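PDB 3E6S: ferritin, which probably stores iron in soluble, non-toxic form, taking up ferrous ions, oxidising them with dioxygen and depositing them as ferric hydroxide. Local coordinates for residues A[3-8]-A[107-112]; A[24-29]-A[79-84]. All coordinates share one frame; numbering follows the deposited sequence.

Interaction 1. Residues A[3-8]-A[107-112]. With FE (Fe (III) ion), chain L; FE (Fe (III) ion), chain J.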
loop_
_atom_site.group_PDB
_atom_site.type_symbol
_atom_site.label_atom_id
_atom_site.label_comp_id
_atom_site.label_asym_id
_atom_site.label_seq_id
_atom_site.Cartn_x
_atom_site.Cartn_y
_atom_site.Cartn_z
ATOM N N GLU A 3 26.134 -54.045 20.272
ATOM C CA GLU A 3 25.538 -54.653 19.076
ATOM C C GLU A 3 24.073 -54.881 19.393
ATOM O O GLU A 3 23.193 -54.790 18.517
ATOM C CB GLU A 3 26.270 -55.966 18.672
ATOM C CG GLU A 3 25.492 -56.913 17.759
ATOM C CD GLU A 3 25.354 -56.412 16.309
ATOM O OE1 GLU A 3 26.392 -56.001 15.717
ATOM O OE2 GLU A 3 24.215 -56.455 15.748
ATOM N N GLU A 4 23.846 -55.133 20.675
ATOM C CA GLU A 4 22.558 -55.255 21.272
ATOM C C GLU A 4 21.723 -53.982 21.214
ATOM O O GLU A 4 20.536 -54.051 20.866
ATOM C CB GLU A 4 22.764 -55.635 22.736
ATOM C CG GLU A 4 21.497 -55.774 23.572
ATOM C CD GLU A 4 21.290 -54.635 24.602
ATOM O OE1 GLU A 4 22.270 -53.947 25.026
ATOM O OE2 GLU A 4 20.116 -54.469 25.030
ATOM N N LEU A 5 22.310 -52.857 21.649
ATOM C CA LEU A 5 21.705 -51.542 21.486
ATOM C C LEU A 5 21.267 -51.325 20.035
ATOM O O LEU A 5 20.147 -50.823 19.790
ATOM C CB LEU A 5 22.653 -50.437 21.936
ATOM C CG LEU A 5 22.276 -49.007 21.534
ATOM C CD1 LEU A 5 20.968 -48.600 22.219
ATOM C CD2 LEU A 5 23.351 -48.110 21.932
ATOM N N LEU A 6 22.124 -51.715 19.084
ATOM C CA LEU A 6 21.785 -51.649 17.672
ATOM C C LEU A 6 20.541 -52.474 17.354
ATOM O O LEU A 6 19.679 -52.040 16.608
ATOM C CB LEU A 6 22.921 -52.205 16.806
ATOM C CG LEU A 6 24.376 -51.745 16.958
ATOM C CD1 LEU A 6 25.248 -52.575 15.967
ATOM C CD2 LEU A 6 24.526 -50.272 16.701
ATOM N N ASP A 7 20.472 -53.693 17.889
ATOM C CA ASP A 7 19.253 -54.499 17.719
ATOM C C ASP A 7 18.021 -53.869 18.327
ATOM O O ASP A 7 16.959 -53.909 17.713
ATOM C CB ASP A 7 19.434 -55.888 18.315
ATOM C CG ASP A 7 20.457 -56.663 17.566
ATOM O OD1 ASP A 7 20.589 -56.459 16.352
ATOM O OD2 ASP A 7 21.182 -57.412 18.193
ATOM N N LEU A 8 18.135 -53.348 19.535
ATOM C CA LEU A 8 16.978 -52.672 20.144
ATOM C C LEU A 8 16.559 -51.414 19.335
ATOM O O LEU A 8 15.370 -51.069 19.274
ATOM C CB LEU A 8 17.220 -52.289 21.598
ATOM C CG LEU A 8 17.165 -53.433 22.635
ATOM C CD1 LEU A 8 17.454 -52.878 23.997
ATOM C CD2 LEU A 8 15.789 -54.185 22.657
ATOM N N GLU A 107 17.770 -47.269 28.278
ATOM C CA GLU A 107 18.579 -47.998 29.277
ATOM C C GLU A 107 19.789 -48.732 28.635
ATOM O O GLU A 107 20.905 -48.741 29.184
ATOM C CB GLU A 107 17.702 -48.951 30.102
ATOM C CG GLU A 107 18.440 -49.582 31.357
ATOM C CD GLU A 107 19.432 -48.618 32.090
ATOM O OE1 GLU A 107 19.089 -47.451 32.418
ATOM O OE2 GLU A 107 20.581 -49.052 32.356
ATOM N N ALA A 108 19.567 -49.343 27.478
ATOM C CA ALA A 108 20.640 -50.022 26.732
ATOM C C ALA A 108 21.699 -49.025 26.287
ATOM O O ALA A 108 22.944 -49.246 26.443
ATOM C CB ALA A 108 20.037 -50.780 25.537
ATOM N N ALA A 109 21.216 -47.877 25.805
ATOM C CA ALA A 109 22.087 -46.765 25.449
ATOM C C ALA A 109 22.898 -46.281 26.657
ATOM O O ALA A 109 24.109 -46.045 26.542
ATOM C CB ALA A 109 21.244 -45.565 24.861
ATOM N N SER A 110 22.247 -46.161 27.803
ATOM C CA SER A 110 22.932 -45.701 29.036
ATOM C C SER A 110 24.069 -46.677 29.375
ATOM O O SER A 110 25.187 -46.271 29.696
ATOM C CB SER A 110 21.935 -45.638 30.196
ATOM O OG SER A 110 22.522 -45.093 31.395
ATOM N N THR A 111 23.757 -47.965 29.304
ATOM C CA THR A 111 24.692 -49.022 29.684
ATOM C C THR A 111 25.944 -48.970 28.830
ATOM O O THR A 111 27.052 -49.243 29.306
ATOM C CB THR A 111 24.000 -50.393 29.617
ATOM O OG1 THR A 111 22.953 -50.404 30.590
ATOM C CG2 THR A 111 24.969 -51.514 29.973
ATOM N N CYS A 112 25.807 -48.619 27.562
ATOM C CA CYS A 112 26.998 -48.555 26.759
ATOM C C CYS A 112 27.510 -47.157 26.475
ATOM O O CYS A 112 28.322 -46.992 25.580
ATOM C CB CYS A 112 26.847 -49.358 25.497
ATOM S SG CYS A 112 25.677 -48.655 24.406
HETATM FE FE FE L . 22.544 -58.837 17.179
HETATM FE FE FE J . 22.078 -57.058 14.630
HETATM O O HOH W 1 22.298 -54.969 13.568
HETATM O O HOH W 2 20.416 -57.997 15.112
HETATM O O HOH W 3 22.465 -59.519 18.762
#
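In the four-helix bundle of the ferritin subunit, the first turns of helix 3-32 meet the last turn of helix 84-111 in a nearly antiparallel pairing, the short segments running at 160° to each other with their axes 9.3 Å apart. Leu5 and Ala108 face each other across the interface, and the small alanine lets the backbones come as near as 5.6 Å between Leu5 CA and Ala108 CA. The contact is apolar in the main. With CG anti to the backbone N (chi1 167°), Leu5 sends its two methyls to different partners: CD1 lies 4.0 Å from Ala109 CB and close to the backbone of the same residue, while CD2 packs against the sulfur of Cys112, where the helix ends. Leu8 CD1 meets the methyl of Ala108 at 3.7 Å, and the carboxylate of the exposed Glu4 lies beside the same methyl, OE2 3.7 Å from Ala108 CB. Leu105 of helix 84-111 also touches Leu5 and Leu8, and Ala109 leans on Val117 and Met118 of helix 115-145. Asp7 and Glu3, one turn apart on helix 3-32, turn their carboxylates from this seam toward two ferric ions, and Glu4 is also a ligand of iron in this protein. Asp7 bridges the pair, each oxygen serving one metal. Its OD2 binds the iron of chain L at 2.2 Å and its OD1 the iron of chain J at 2.4 Å. Two waters also bind the chain J iron, and Glu3 OE2 lies 2.5 Å from FE of chain J.

Interaction 2. Residues A[24-29]-A[79-84]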
loop_
_atom_site.group_PDB
_atom_site.type_symbol
_atom_site.label_atom_id
_atom_site.label_comp_id
_atom_site.label_asym_id
_atom_site.label_seq_id
_atom_site.Cartn_x
_atom_site.Cartn_y
_atom_site.Cartn_z
ATOM N N LEU A 24 -4.046 -47.553 12.166
ATOM C CA LEU A 24 -4.861 -47.667 10.925
ATOM C C LEU A 24 -6.069 -48.618 11.114
ATOM O O LEU A 24 -7.172 -48.301 10.695
ATOM C CB LEU A 24 -4.032 -48.112 9.734
ATOM C CG LEU A 24 -4.846 -48.203 8.396
ATOM C CD1 LEU A 24 -5.433 -46.837 7.978
ATOM C CD2 LEU A 24 -3.931 -48.750 7.266
ATOM N N SER A 25 -5.848 -49.761 11.767
ATOM C CA SER A 25 -6.928 -50.731 12.048
ATOM C C SER A 25 -8.009 -50.137 12.967
ATOM O O SER A 25 -9.207 -50.448 12.826
ATOM C CB SER A 25 -6.352 -52.034 12.633
ATOM O OG SER A 25 -6.028 -51.918 14.016
ATOM N N ALA A 26 -7.583 -49.268 13.891
ATOM C CA ALA A 26 -8.530 -48.521 14.750
ATOM C C ALA A 26 -9.347 -47.524 13.908
ATOM O O ALA A 26 -10.535 -47.374 14.112
ATOM C CB ALA A 26 -7.799 -47.796 15.908
ATOM N N SER A 27 -8.686 -46.848 12.973
ATOM C CA SER A 27 -9.345 -45.871 12.101
ATOM C C SER A 27 -10.436 -46.552 11.275
ATOM O O SER A 27 -11.550 -46.016 11.104
ATOM C CB SER A 27 -8.296 -45.191 11.196
ATOM O OG SER A 27 -8.827 -44.071 10.507
ATOM N N ILE A 28 -10.119 -47.741 10.778
ATOM C CA ILE A 28 -11.040 -48.548 9.987
ATOM C C ILE A 28 -12.238 -48.977 10.823
ATOM O O ILE A 28 -13.394 -48.816 10.395
ATOM C CB ILE A 28 -10.323 -49.797 9.380
ATOM C CG1 ILE A 28 -9.301 -49.360 8.315
ATOM C CG2 ILE A 28 -11.344 -50.767 8.817
ATOM C CD1 ILE A 28 -8.200 -50.447 7.887
ATOM N N TRP A 29 -11.988 -49.541 12.007
ATOM C CA TRP A 29 -13.107 -49.951 12.876
ATOM C C TRP A 29 -14.026 -48.738 13.146
ATOM O O TRP A 29 -15.255 -48.824 12.998
ATOM C CB TRP A 29 -12.591 -50.538 14.205
ATOM C CG TRP A 29 -13.725 -51.178 15.011
ATOM C CD1 TRP A 29 -14.097 -52.507 15.016
ATOM C CD2 TRP A 29 -14.647 -50.501 15.876
ATOM N NE1 TRP A 29 -15.195 -52.693 15.856
ATOM C CE2 TRP A 29 -15.562 -51.473 16.370
ATOM C CE3 TRP A 29 -14.808 -49.165 16.258
ATOM C CZ2 TRP A 29 -16.579 -51.149 17.275
ATOM C CZ3 TRP A 29 -15.844 -48.837 17.144
ATOM C CH2 TRP A 29 -16.725 -49.831 17.621
ATOM N N ALA A 79 -10.061 -57.656 15.819
ATOM C CA ALA A 79 -10.980 -58.810 15.791
ATOM C C ALA A 79 -11.908 -58.805 16.992
ATOM O O ALA A 79 -13.029 -59.341 16.943
ATOM C CB ALA A 79 -10.192 -60.130 15.756
ATOM N N GLU A 80 -11.429 -58.222 18.081
ATOM C CA GLU A 80 -12.113 -58.317 19.357
ATOM C C GLU A 80 -12.885 -57.036 19.771
ATOM O O GLU A 80 -13.631 -57.078 20.738
ATOM C CB GLU A 80 -11.089 -58.725 20.425
ATOM C CG GLU A 80 -11.654 -59.222 21.769
ATOM C CD GLU A 80 -11.838 -60.748 21.845
ATOM O OE1 GLU A 80 -10.975 -61.489 21.293
ATOM O OE2 GLU A 80 -12.838 -61.197 22.481
ATOM N N TRP A 81 -12.715 -55.917 19.060
ATOM C CA TRP A 81 -13.366 -54.658 19.410
ATOM C C TRP A 81 -14.859 -54.674 19.149
ATOM O O TRP A 81 -15.303 -55.000 18.049
ATOM C CB TRP A 81 -12.762 -53.473 18.624
ATOM C CG TRP A 81 -11.308 -53.211 18.918
ATOM C CD1 TRP A 81 -10.637 -53.431 20.101
ATOM C CD2 TRP A 81 -10.352 -52.665 18.004
ATOM N NE1 TRP A 81 -9.308 -53.029 19.967
ATOM C CE2 TRP A 81 -9.117 -52.568 18.689
ATOM C CE3 TRP A 81 -10.434 -52.221 16.679
ATOM C CZ2 TRP A 81 -7.959 -52.096 18.079
ATOM C CZ3 TRP A 81 -9.277 -51.754 16.061
ATOM C CH2 TRP A 81 -8.051 -51.691 16.767
ATOM N N SER A 82 -15.648 -54.275 20.139
ATOM C CA SER A 82 -17.081 -54.137 19.861
ATOM C C SER A 82 -17.655 -52.781 20.252
ATOM O O SER A 82 -18.835 -52.506 19.988
ATOM C CB SER A 82 -17.871 -55.308 20.452
ATOM O OG SER A 82 -17.655 -55.370 21.845
ATOM N N SER A 83 -16.814 -51.913 20.814
ATOM C CA SER A 83 -17.243 -50.572 21.213
ATOM C C SER A 83 -16.024 -49.633 21.129
ATOM O O SER A 83 -14.872 -50.119 21.178
ATOM C CB SER A 83 -17.817 -50.573 22.626
ATOM O OG SER A 83 -16.812 -50.827 23.584
ATOM N N PRO A 84 -16.256 -48.312 21.003
ATOM C CA PRO A 84 -15.135 -47.363 21.039
ATOM C C PRO A 84 -14.304 -47.528 22.282
ATOM O O PRO A 84 -13.109 -47.310 22.203
ATOM C CB PRO A 84 -15.831 -45.994 21.102
ATOM C CG PRO A 84 -17.151 -46.262 20.385
ATOM C CD PRO A 84 -17.554 -47.613 20.839
#
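Two tryptophans, Trp29 on helix 3-32 and Trp81 in the loop ahead of helix 84-111, interlock as an offset edge-to-face (T-shaped) pair. Their planes stand at 87°, and the six-membered ring of Trp81 directs its edge at the five-membered ring of Trp29, centroids 5.7 Å apart. Trp81 CB adds a CH-pi contact over the same pyrrole ring, 4.0 Å from its centroid. A chi1 of -170° turns the Trp29 indole away from its own backbone nitrogen and out over the loop, where NE1 gives a weak, bent hydrogen bond to Trp81 O at 3.2 Å. The tight part runs from the Trp81 ring, whose CZ3 comes within 3.6 Å of Ala26 CA, to the benzene ring of Trp29 on the loop backbone, with CZ2 3.6 Å from Ser82 C and CH2 4.0 Å from Pro84 CD. Trp81 is buried, and its NE1 is hydrogen-bonded to Ser90 OG. The loose side is at Ser82, which is exposed, little covered by the helix and has its CB directed away from it. A leucine in place of Trp29 would probably leave Trp81 O without this donor and open a gap between helix 3-32 and the loop, beside the Trp81 edge and the Ser82-Ser83 backbone. Ser83 is the N-cap of helix 84-111, and Val87 on that helix touches Ala26 and both tryptophans, while Met42 of helix 36-62 packs on Ala26; the loop is thereby seated on helix 3-32 beside two of its bundle neighbours.

In the fold
Helix 3-32 carries one segment of each contact: interaction 1 uses its beginning and interaction 2 a portion near its other end. Both pair it with the helix 84-111 region, interaction 1 at that helix's last turn and interaction 2 at the loop leading into its first, so together they bracket the antiparallel packing of the two helices. Their centres are 35 Å apart on opposite sides of the chain's centre, and their nearest atoms about 21 Å apart. Iron is bound directly at interaction 1, whereas in interaction 2 the Ala26 side chain is about 12 Å from a bound iron and about 8 Å from that of Glu45, an iron ligand.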